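Local atomic coordinates of exocyst complex component EXO70 (Saccharomyces cerevisiae, PDB entry 2B1E), a protein that serves in the exocyst complex, which tethers secretory vesicles to sites of exocytosis, and helps that complex to assemble. Residues W125-F130 / D200-Y205; F371-I376 / H442-R447; R461-N466 / E495-L500. All blocks are in the same frame, centred on the assembly; numbering follows the deposited sequence.

The three contacts are strung along a long, all-helical rod and follow one another in the chain, each closing before the next opens. Contact 1 joins helix 117-132 to the end of helix 180-201; contact 2 pairs helix 364-391 with helix 440-473. The centres of contacts 1 and 2 are about 63 Å apart. Contact 3, where the same helix 440-473 meets helix 483-504, has its centre about 32 Å from that of contact 2. Contacts 1 and 3, with centres about 95 Å apart, fall on opposite sides of the chain's centre. Helix 440-473 therefore couples the last two sites, both inside the C-terminal Exo70 family region, and local packing between helices that are neighbours in space is consistent with the subunit's elongated shape.

Contact 1. Residues W125-F130 / D200-Y205; sequences WILDYF and DLYSQY
Helix 117-132 passes the C-terminal end of helix 180-201 with the CA atoms of Leu127 and Leu201 8.3 Å apart, and at Tyr202 the backbone of 200-205 leaves helical geometry. This is a helix-to-helix-end contact in the stacked helical bundles of the Exo70 rod. Leu127 carries most of it, its CA-CB bond directed at the other segment. Both of its methyls reach the phenol end of Tyr202: CD2 of Leu127 lies 3.7 Å from OH of Tyr202, while CD1 of Leu127 is 4.1 Å from CZ of Tyr202, approaching the ring obliquely. The two side chains cross at about a right angle. Tyr202 has CG anti to its carbonyl carbon (chi1 -67°), which lets the end of the ring reach Leu127 although the CA-CB bond is not aimed at it. A tyrosine suits this partly exposed place because its long, flat ring spans the distance and offers the methyls a hydrocarbon surface, with the polar hydroxyl at the tip.

CD1 of Leu127 also rests 4.2 Å from CB of Leu201, and both leucines are buried. Around them Phe90 of helix 66-94 and Ile139 of helix 136-155 touch Leu127, and Leu143 touches both Leu201 and Tyr202, so aliphatic and aromatic side chains from several helices meet here. At the helix end, the carbonyl of Leu201 is also bonded to Ser124 OG. A water bridges the more polar side: it donates to O of Leu201 at 2.8 Å and, weakly, to OD2 of Asp128 at 3.1 Å.

Contact 2. Residues F371-I376 / H442-R447; sequences FISDCI and HSRLER
Two nearly parallel helices of the C-terminal Exo70 helical bundle, 364-391 and 440-473, meet here around a buried salt bridge, their local axes 10.0 Å apart at closest approach. Arg444 reaches across from the second helix to Asp374. Its NH2 donates to OD1 of Asp374 at 2.9 Å with a fairly straight N-H...O angle of 161°; the acceptor lies in the guanidinium plane, and the bond comes nearly along the C-O axis of the carboxylate. NH1 of Arg444 adds a weak bond to the same OD1 at 3.4 Å. With the two planes turned 66° apart, the carboxylate offers one oxygen to the guanidinium edge in place of the flat, two-oxygen pairing.

Ser373 supplies the floor of the arrangement. Its CB lies over the centre of one guanidinium face, 3.3 Å from CZ of Arg444, and a residue this small lets the arginine lie close against its helix. A bend in the Arg444 chain (chi3 62°) turns the guanidinium over this CB. Farther along, CG2 of Ile376 touches CD1 of Leu445 at 4.1 Å, an apolar pair extended by Leu421 and Val424 of helix 410-429, which pack on Ile376.

The polar ends have stronger partners beyond this pair: Asp374 OD2 forms a salt bridge with Arg339 and accepts a hydrogen bond from Trp342 NE1, while Arg444 NH2 forms a salt bridge with Asp377 and its NE hydrogen-bonds to Thr353 OG1. Acids and arginines thus form a buried charge network, whose mutual compensation probably keeps both groups ionised. The bridge may also help to set how the two helices face each other.

Contact 3. Residues R461-N466 / E495-L500; sequences RDLTAN and EGFEDL
Leu463 lays its isobutyl fork over the backbone of helix 483-504 at Gly496 and Phe497. Its CD1 sits 3.7 Å from C of Gly496 and equally near N of Phe497, while CD2 of Leu463 lies 3.8 Å from CA of Phe497. The helices belong to the far end of the C-terminal Exo70 bundle and run antiparallel at 172°, their local axes 10.2 Å apart. The CA atoms of Leu463 and Gly496 are 6.4 Å from each other, the nearest such pair across the segments, a spacing that the glycine permits, since a CB there would point into the contact and clash with CD1 of Leu463. Glycine thus leaves bare backbone on which the leucine methyl can rest. Leu463 reaches it with CG anti to the backbone N (chi1 177°).

CD2 of Leu463 also meets CD1 of Leu500 at 4.0 Å, one turn farther along, where the two leucines slide past each other in opposite directions. The same CD2 lies near the plane of the Phe497 ring, at its edge, and 4.4 Å from CB of Phe497. The Phe497 ring also packs on Leu555, Val558 and Leu559 of helix 552-563, linking the pair to the last helix, and Leu500 also packs on Trp460. Cutting Leu463 back to an alanine would remove both methyls, which is likely to leave Leu500 without most of its partner and open a gap over Gly496.

No hydrogen bond crosses between the segments. Their cohesion comes from buried hydrocarbon surface and from the fit of a branched side chain to a glycine, which suggests that shape, more than charge, governs how closely these two helices approach here.

Contact 1. Residues W125-F130 / D200-Y205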
loop_
_atom_site.group_PDB
_atom_site.type_symbol
_atom_site.label_atom_id
_atom_site.label_comp_id
_atom_site.label_asym_id
_atom_site.label_seq_id
_atom_site.Cartn_x
_atom_site.Cartn_y
_atom_site.Cartn_z
ATOM N N TRP A 125 -35.404 22.618 -21.260
ATOM C CA TRP A 125 -36.422 23.610 -21.555
ATOM C C TRP A 125 -37.154 24.034 -20.289
ATOM O O TRP A 125 -37.489 25.201 -20.128
ATOM C CB TRP A 125 -37.433 23.064 -22.573
ATOM C CG TRP A 125 -38.405 24.101 -23.081
ATOM C CD1 TRP A 125 -39.652 24.375 -22.591
ATOM C CD2 TRP A 125 -38.196 25.009 -24.169
ATOM N NE1 TRP A 125 -40.230 25.399 -23.306
ATOM C CE2 TRP A 125 -39.358 25.807 -24.279
ATOM C CE3 TRP A 125 -37.136 25.230 -25.057
ATOM C CZ2 TRP A 125 -39.493 26.812 -25.248
ATOM C CZ3 TRP A 125 -37.268 26.235 -26.024
ATOM C CH2 TRP A 125 -38.440 27.011 -26.106
ATOM N N ILE A 126 -37.406 23.081 -19.397
ATOM C CA ILE A 126 -38.121 23.373 -18.168
ATOM C C ILE A 126 -37.227 24.130 -17.188
ATOM O O ILE A 126 -37.688 25.051 -16.507
ATOM C CB ILE A 126 -38.705 22.070 -17.554
ATOM C CG1 ILE A 126 -39.811 21.535 -18.474
ATOM C CG2 ILE A 126 -39.298 22.344 -16.154
ATOM C CD1 ILE A 126 -40.334 20.155 -18.084
ATOM N N LEU A 127 -35.951 23.764 -17.129
ATOM C CA LEU A 127 -35.010 24.472 -16.264
ATOM C C LEU A 127 -34.940 25.924 -16.702
ATOM O O LEU A 127 -34.976 26.836 -15.875
ATOM C CB LEU A 127 -33.614 23.861 -16.361
ATOM C CG LEU A 127 -33.446 22.581 -15.551
ATOM C CD1 LEU A 127 -32.222 21.842 -16.040
ATOM C CD2 LEU A 127 -33.353 22.919 -14.058
ATOM N N ASP A 128 -34.822 26.133 -18.012
ATOM C CA ASP A 128 -34.762 27.483 -18.556
ATOM C C ASP A 128 -36.053 28.235 -18.280
ATOM O O ASP A 128 -36.037 29.423 -17.954
ATOM C CB ASP A 128 -34.495 27.455 -20.061
ATOM C CG ASP A 128 -33.026 27.210 -20.387
ATOM O OD1 ASP A 128 -32.152 27.821 -19.730
ATOM O OD2 ASP A 128 -32.746 26.423 -21.310
ATOM N N TYR A 129 -37.179 27.550 -18.413
ATOM C CA TYR A 129 -38.453 28.200 -18.129
ATOM C C TYR A 129 -38.450 28.744 -16.689
ATOM O O TYR A 129 -38.749 29.917 -16.447
ATOM C CB TYR A 129 -39.613 27.204 -18.265
ATOM C CG TYR A 129 -40.943 27.821 -17.868
ATOM C CD1 TYR A 129 -41.711 28.542 -18.788
ATOM C CD2 TYR A 129 -41.397 27.748 -16.544
ATOM C CE1 TYR A 129 -42.897 29.177 -18.397
ATOM C CE2 TYR A 129 -42.563 28.373 -16.152
ATOM C CZ TYR A 129 -43.308 29.085 -17.077
ATOM O OH TYR A 129 -44.456 29.705 -16.658
ATOM N N PHE A 130 -38.122 27.894 -15.725
ATOM C CA PHE A 130 -38.148 28.341 -14.338
ATOM C C PHE A 130 -37.028 29.296 -13.947
ATOM O O PHE A 130 -37.204 30.128 -13.048
ATOM C CB PHE A 130 -38.217 27.141 -13.398
ATOM C CG PHE A 130 -39.588 26.520 -13.333
ATOM C CD1 PHE A 130 -40.666 27.240 -12.808
ATOM C CD2 PHE A 130 -39.812 25.238 -13.824
ATOM C CE1 PHE A 130 -41.950 26.689 -12.776
ATOM C CE2 PHE A 130 -41.084 24.682 -13.795
ATOM C CZ PHE A 130 -42.157 25.409 -13.271
ATOM N N ASP A 200 -24.779 18.432 -20.044
ATOM C CA ASP A 200 -25.800 18.297 -21.081
ATOM C C ASP A 200 -27.005 19.204 -20.831
ATOM O O ASP A 200 -27.604 19.728 -21.767
ATOM C CB ASP A 200 -26.315 16.845 -21.176
ATOM C CG ASP A 200 -25.427 15.947 -22.035
ATOM O OD1 ASP A 200 -24.548 16.455 -22.766
ATOM O OD2 ASP A 200 -25.631 14.713 -21.987
ATOM N N LEU A 201 -27.347 19.394 -19.566
ATOM C CA LEU A 201 -28.525 20.176 -19.201
ATOM C C LEU A 201 -28.438 21.697 -19.248
ATOM O O LEU A 201 -29.448 22.361 -19.466
ATOM C CB LEU A 201 -28.998 19.754 -17.809
ATOM C CG LEU A 201 -29.561 18.331 -17.667
ATOM C CD1 LEU A 201 -29.961 18.080 -16.224
ATOM C CD2 LEU A 201 -30.779 18.162 -18.586
ATOM N N TYR A 202 -27.248 22.248 -19.048
ATOM C CA TYR A 202 -27.091 23.706 -19.035
ATOM C C TYR A 202 -26.221 24.205 -20.168
ATOM O O TYR A 202 -25.642 23.414 -20.911
ATOM C CB TYR A 202 -26.457 24.143 -17.714
ATOM C CG TYR A 202 -27.335 23.923 -16.512
ATOM C CD1 TYR A 202 -28.284 24.865 -16.143
ATOM C CD2 TYR A 202 -27.216 22.770 -15.742
ATOM C CE1 TYR A 202 -29.093 24.668 -15.034
ATOM C CE2 TYR A 202 -28.020 22.565 -14.632
ATOM C CZ TYR A 202 -28.957 23.517 -14.286
ATOM O OH TYR A 202 -29.761 23.320 -13.190
ATOM N N SER A 203 -26.134 25.526 -20.289
ATOM C CA SER A 203 -25.291 26.136 -21.303
ATOM C C SER A 203 -23.865 25.872 -20.835
ATOM O O SER A 203 -23.633 25.611 -19.654
ATOM C CB SER A 203 -25.568 27.641 -21.410
ATOM O OG SER A 203 -26.876 27.866 -21.918
ATOM N N GLN A 204 -22.917 25.939 -21.759
ATOM C CA GLN A 204 -21.512 25.659 -21.462
ATOM C C GLN A 204 -20.869 26.378 -20.271
ATOM O O GLN A 204 -20.110 25.769 -19.513
ATOM C CB GLN A 204 -20.679 25.903 -22.729
ATOM C CG GLN A 204 -19.181 25.659 -22.578
ATOM C CD GLN A 204 -18.463 25.587 -23.923
ATOM O OE1 GLN A 204 -17.234 25.509 -23.983
ATOM N NE2 GLN A 204 -19.233 25.606 -25.008
ATOM N N TYR A 205 -21.167 27.659 -20.086
ATOM C CA TYR A 205 -20.550 28.401 -18.991
ATOM C C TYR A 205 -21.492 28.821 -17.887
ATOM O O TYR A 205 -21.184 29.731 -17.125
ATOM C CB TYR A 205 -19.832 29.632 -19.546
ATOM C CG TYR A 205 -18.791 29.281 -20.577
ATOM C CD1 TYR A 205 -17.515 28.853 -20.201
ATOM C CD2 TYR A 205 -19.093 29.338 -21.935
ATOM C CE1 TYR A 205 -16.565 28.491 -21.160
ATOM C CE2 TYR A 205 -18.156 28.978 -22.899
ATOM C CZ TYR A 205 -16.898 28.555 -22.508
ATOM O OH TYR A 205 -15.989 28.187 -23.475
HETATM O O HOH W 1 -30.622 24.912 -19.577
#

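Contact 2. Residues F371-I376 / H442-R447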
loop_
_atom_site.group_PDB
_atom_site.type_symbol
_atom_site.label_atom_id
_atom_site.label_comp_id
_atom_site.label_asym_id
_atom_site.label_seq_id
_atom_site.Cartn_x
_atom_site.Cartn_y
_atom_site.Cartn_z
ATOM N N PHE A 371 13.683 -1.251 2.612
ATOM C CA PHE A 371 12.796 -1.765 3.652
ATOM C C PHE A 371 12.922 -3.276 3.811
ATOM O O PHE A 371 13.020 -3.784 4.924
ATOM C CB PHE A 371 11.335 -1.430 3.334
ATOM C CG PHE A 371 10.352 -2.125 4.233
ATOM C CD1 PHE A 371 10.254 -1.780 5.576
ATOM C CD2 PHE A 371 9.565 -3.164 3.749
ATOM C CE1 PHE A 371 9.389 -2.459 6.427
ATOM C CE2 PHE A 371 8.693 -3.854 4.594
ATOM C CZ PHE A 371 8.607 -3.500 5.938
ATOM N N ILE A 372 12.896 -3.998 2.696
ATOM C CA ILE A 372 12.998 -5.447 2.757
ATOM C C ILE A 372 14.357 -5.838 3.326
ATOM O O ILE A 372 14.444 -6.706 4.193
ATOM C CB ILE A 372 12.833 -6.083 1.362
ATOM C CG1 ILE A 372 11.565 -5.540 0.692
ATOM C CG2 ILE A 372 12.770 -7.597 1.481
ATOM C CD1 ILE A 372 10.322 -5.612 1.554
ATOM N N SER A 373 15.406 -5.185 2.834
ATOM C CA SER A 373 16.766 -5.449 3.289
ATOM C C SER A 373 16.896 -5.097 4.769
ATOM O O SER A 373 17.573 -5.796 5.520
ATOM C CB SER A 373 17.774 -4.639 2.460
ATOM O OG SER A 373 17.899 -5.154 1.138
ATOM N N ASP A 374 16.245 -4.016 5.185
ATOM C CA ASP A 374 16.292 -3.605 6.586
ATOM C C ASP A 374 15.615 -4.660 7.458
ATOM O O ASP A 374 16.075 -4.948 8.564
ATOM C CB ASP A 374 15.601 -2.253 6.780
ATOM C CG ASP A 374 16.485 -1.085 6.386
ATOM O OD1 ASP A 374 17.660 -1.315 6.033
ATOM O OD2 ASP A 374 16.003 0.067 6.437
ATOM N N CYS A 375 14.532 -5.239 6.947
ATOM C CA CYS A 375 13.799 -6.276 7.667
ATOM C C CYS A 375 14.661 -7.519 7.884
ATOM O O CYS A 375 14.677 -8.092 8.977
ATOM C CB CYS A 375 12.529 -6.666 6.899
ATOM S SG CYS A 375 11.126 -5.518 7.090
ATOM N N ILE A 376 15.367 -7.941 6.838
ATOM C CA ILE A 376 16.220 -9.117 6.936
ATOM C C ILE A 376 17.406 -8.828 7.852
ATOM O O ILE A 376 17.836 -9.702 8.601
ATOM C CB ILE A 376 16.687 -9.571 5.538
ATOM C CG1 ILE A 376 15.461 -9.989 4.717
ATOM C CG2 ILE A 376 17.645 -10.750 5.651
ATOM C CD1 ILE A 376 15.745 -10.185 3.239
ATOM N N HIS A 442 20.085 -7.783 -3.079
ATOM C CA HIS A 442 20.834 -9.031 -3.093
ATOM C C HIS A 442 22.260 -8.846 -2.594
ATOM O O HIS A 442 22.778 -9.684 -1.867
ATOM C CB HIS A 442 20.845 -9.619 -4.497
ATOM C CG HIS A 442 19.538 -10.221 -4.899
ATOM N ND1 HIS A 442 19.018 -11.338 -4.285
ATOM C CD2 HIS A 442 18.644 -9.862 -5.849
ATOM C CE1 HIS A 442 17.859 -11.643 -4.841
ATOM N NE2 HIS A 442 17.609 -10.763 -5.793
ATOM N N SER A 443 22.894 -7.745 -2.976
ATOM C CA SER A 443 24.258 -7.494 -2.536
ATOM C C SER A 443 24.302 -7.304 -1.019
ATOM O O SER A 443 25.278 -7.681 -0.370
ATOM C CB SER A 443 24.834 -6.265 -3.241
ATOM O OG SER A 443 24.198 -5.080 -2.804
ATOM N N ARG A 444 23.252 -6.721 -0.449
ATOM C CA ARG A 444 23.214 -6.532 1.001
ATOM C C ARG A 444 23.057 -7.890 1.669
ATOM O O ARG A 444 23.684 -8.163 2.694
ATOM C CB ARG A 444 22.058 -5.621 1.410
ATOM C CG ARG A 444 22.309 -4.146 1.132
ATOM C CD ARG A 444 21.151 -3.271 1.601
ATOM N NE ARG A 444 20.945 -3.362 3.045
ATOM C CZ ARG A 444 20.071 -2.624 3.725
ATOM N NH1 ARG A 444 19.313 -1.732 3.093
ATOM N NH2 ARG A 444 19.951 -2.776 5.037
ATOM N N LEU A 445 22.217 -8.741 1.080
ATOM C CA LEU A 445 21.995 -10.078 1.613
ATOM C C LEU A 445 23.289 -10.890 1.535
ATOM O O LEU A 445 23.563 -11.723 2.404
ATOM C CB LEU A 445 20.893 -10.789 0.827
ATOM C CG LEU A 445 20.553 -12.210 1.277
ATOM C CD1 LEU A 445 20.121 -12.227 2.743
ATOM C CD2 LEU A 445 19.447 -12.750 0.391
ATOM N N GLU A 446 24.080 -10.661 0.491
ATOM C CA GLU A 446 25.345 -11.380 0.376
ATOM C C GLU A 446 26.273 -10.867 1.466
ATOM O O GLU A 446 27.005 -11.642 2.082
ATOM C CB GLU A 446 25.979 -11.182 -1.005
ATOM C CG GLU A 446 25.279 -11.960 -2.114
ATOM C CD GLU A 446 25.245 -13.461 -1.856
ATOM O OE1 GLU A 446 26.326 -14.087 -1.745
ATOM O OE2 GLU A 446 24.136 -14.024 -1.762
ATOM N N ARG A 447 26.230 -9.563 1.716
ATOM C CA ARG A 447 27.071 -8.996 2.756
ATOM C C ARG A 447 26.668 -9.576 4.107
ATOM O O ARG A 447 27.520 -9.844 4.948
ATOM C CB ARG A 447 26.970 -7.466 2.778
ATOM C CG ARG A 447 27.834 -6.777 1.724
ATOM C CD ARG A 447 28.120 -5.324 2.096
ATOM N NE ARG A 447 26.999 -4.427 1.821
ATOM C CZ ARG A 447 26.602 -4.079 0.599
ATOM N NH1 ARG A 447 27.230 -4.555 -0.469
ATOM N NH2 ARG A 447 25.586 -3.239 0.442
#

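Contact 3. Residues R461-N466 / E495-L500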
loop_
_atom_site.group_PDB
_atom_site.type_symbol
_atom_site.label_atom_id
_atom_site.label_comp_id
_atom_site.label_asym_id
_atom_site.label_seq_id
_atom_site.Cartn_x
_atom_site.Cartn_y
_atom_site.Cartn_z
ATOM N N ARG A 461 40.777 -18.656 12.339
ATOM C CA ARG A 461 41.756 -17.576 12.197
ATOM C C ARG A 461 42.592 -17.494 13.474
ATOM O O ARG A 461 43.809 -17.262 13.415
ATOM C CB ARG A 461 41.064 -16.230 11.929
ATOM C CG ARG A 461 40.372 -16.138 10.571
ATOM C CD ARG A 461 39.912 -14.705 10.258
ATOM N NE ARG A 461 38.680 -14.324 10.949
ATOM C CZ ARG A 461 37.473 -14.331 10.387
ATOM N NH1 ARG A 461 37.324 -14.699 9.122
ATOM N NH2 ARG A 461 36.412 -13.962 11.087
ATOM N N ASP A 462 41.951 -17.691 14.628
ATOM C CA ASP A 462 42.672 -17.656 15.911
ATOM C C ASP A 462 43.731 -18.761 15.946
ATOM O O ASP A 462 44.863 -18.551 16.382
ATOM C CB ASP A 462 41.701 -17.851 17.077
ATOM C CG ASP A 462 40.724 -16.694 17.222
ATOM O OD1 ASP A 462 40.858 -15.700 16.477
ATOM O OD2 ASP A 462 39.828 -16.779 18.085
ATOM N N LEU A 463 43.350 -19.944 15.485
ATOM C CA LEU A 463 44.258 -21.088 15.438
ATOM C C LEU A 463 45.519 -20.775 14.629
ATOM O O LEU A 463 46.648 -20.997 15.091
ATOM C CB LEU A 463 43.548 -22.287 14.803
ATOM C CG LEU A 463 44.370 -23.565 14.615
ATOM C CD1 LEU A 463 44.792 -24.095 15.963
ATOM C CD2 LEU A 463 43.555 -24.613 13.895
ATOM N N THR A 464 45.326 -20.282 13.408
ATOM C CA THR A 464 46.464 -19.968 12.553
ATOM C C THR A 464 47.264 -18.775 13.071
ATOM O O THR A 464 48.482 -18.723 12.893
ATOM C CB THR A 464 46.019 -19.720 11.088
ATOM O OG1 THR A 464 45.045 -18.671 11.044
ATOM C CG2 THR A 464 45.406 -20.995 10.505
ATOM N N ALA A 465 46.587 -17.822 13.711
ATOM C CA ALA A 465 47.284 -16.662 14.264
ATOM C C ALA A 465 48.188 -17.131 15.408
ATOM O O ALA A 465 49.339 -16.692 15.531
ATOM C CB ALA A 465 46.278 -15.619 14.777
ATOM N N ASN A 466 47.674 -18.035 16.236
ATOM C CA ASN A 466 48.457 -18.547 17.356
ATOM C C ASN A 466 49.709 -19.254 16.855
ATOM O O ASN A 466 50.795 -19.067 17.403
ATOM C CB ASN A 466 47.636 -19.523 18.205
ATOM C CG ASN A 466 46.516 -18.839 18.961
ATOM O OD1 ASN A 466 46.596 -17.649 19.284
ATOM N ND2 ASN A 466 45.464 -19.593 19.265
ATOM N N GLU A 495 46.469 -29.851 19.208
ATOM C CA GLU A 495 45.356 -29.757 20.150
ATOM C C GLU A 495 44.333 -28.725 19.687
ATOM O O GLU A 495 43.130 -28.944 19.798
ATOM C CB GLU A 495 45.859 -29.397 21.551
ATOM C CG GLU A 495 46.581 -30.537 22.269
ATOM C CD GLU A 495 47.197 -30.105 23.601
ATOM O OE1 GLU A 495 46.458 -29.568 24.460
ATOM O OE2 GLU A 495 48.418 -30.311 23.792
ATOM N N GLY A 496 44.810 -27.606 19.156
ATOM C CA GLY A 496 43.904 -26.579 18.685
ATOM C C GLY A 496 43.174 -27.027 17.439
ATOM O O GLY A 496 41.972 -26.789 17.297
ATOM N N PHE A 497 43.906 -27.676 16.535
ATOM C CA PHE A 497 43.356 -28.188 15.278
ATOM C C PHE A 497 42.268 -29.235 15.557
ATOM O O PHE A 497 41.139 -29.129 15.072
ATOM C CB PHE A 497 44.471 -28.846 14.447
ATOM C CG PHE A 497 43.985 -29.470 13.160
ATOM C CD1 PHE A 497 43.593 -28.671 12.082
ATOM C CD2 PHE A 497 43.887 -30.857 13.038
ATOM C CE1 PHE A 497 43.105 -29.241 10.901
ATOM C CE2 PHE A 497 43.399 -31.440 11.859
ATOM C CZ PHE A 497 43.006 -30.627 10.790
ATOM N N GLU A 498 42.631 -30.253 16.329
ATOM C CA GLU A 498 41.713 -31.333 16.674
ATOM C C GLU A 498 40.473 -30.840 17.414
ATOM O O GLU A 498 39.364 -31.325 17.178
ATOM C CB GLU A 498 42.457 -32.393 17.499
ATOM C CG GLU A 498 43.293 -33.340 16.635
ATOM C CD GLU A 498 44.501 -33.889 17.353
ATOM O OE1 GLU A 498 44.487 -33.928 18.601
ATOM O OE2 GLU A 498 45.469 -34.296 16.672
ATOM N N ASP A 499 40.653 -29.876 18.306
ATOM C CA ASP A 499 39.522 -29.331 19.050
ATOM C C ASP A 499 38.551 -28.648 18.081
ATOM O O ASP A 499 37.335 -28.791 18.211
ATOM C CB ASP A 499 40.011 -28.321 20.092
ATOM C CG ASP A 499 38.910 -27.874 21.039
ATOM O OD1 ASP A 499 38.352 -26.772 20.846
ATOM O OD2 ASP A 499 38.604 -28.632 21.980
ATOM N N LEU A 500 39.097 -27.910 17.112
ATOM C CA LEU A 500 38.273 -27.212 16.129
ATOM C C LEU A 500 37.623 -28.189 15.163
ATOM O O LEU A 500 36.465 -28.017 14.794
ATOM C CB LEU A 500 39.107 -26.180 15.345
ATOM C CG LEU A 500 38.791 -24.694 15.539
ATOM C CD1 LEU A 500 39.748 -23.837 14.711
ATOM C CD2 LEU A 500 37.346 -24.410 15.129
#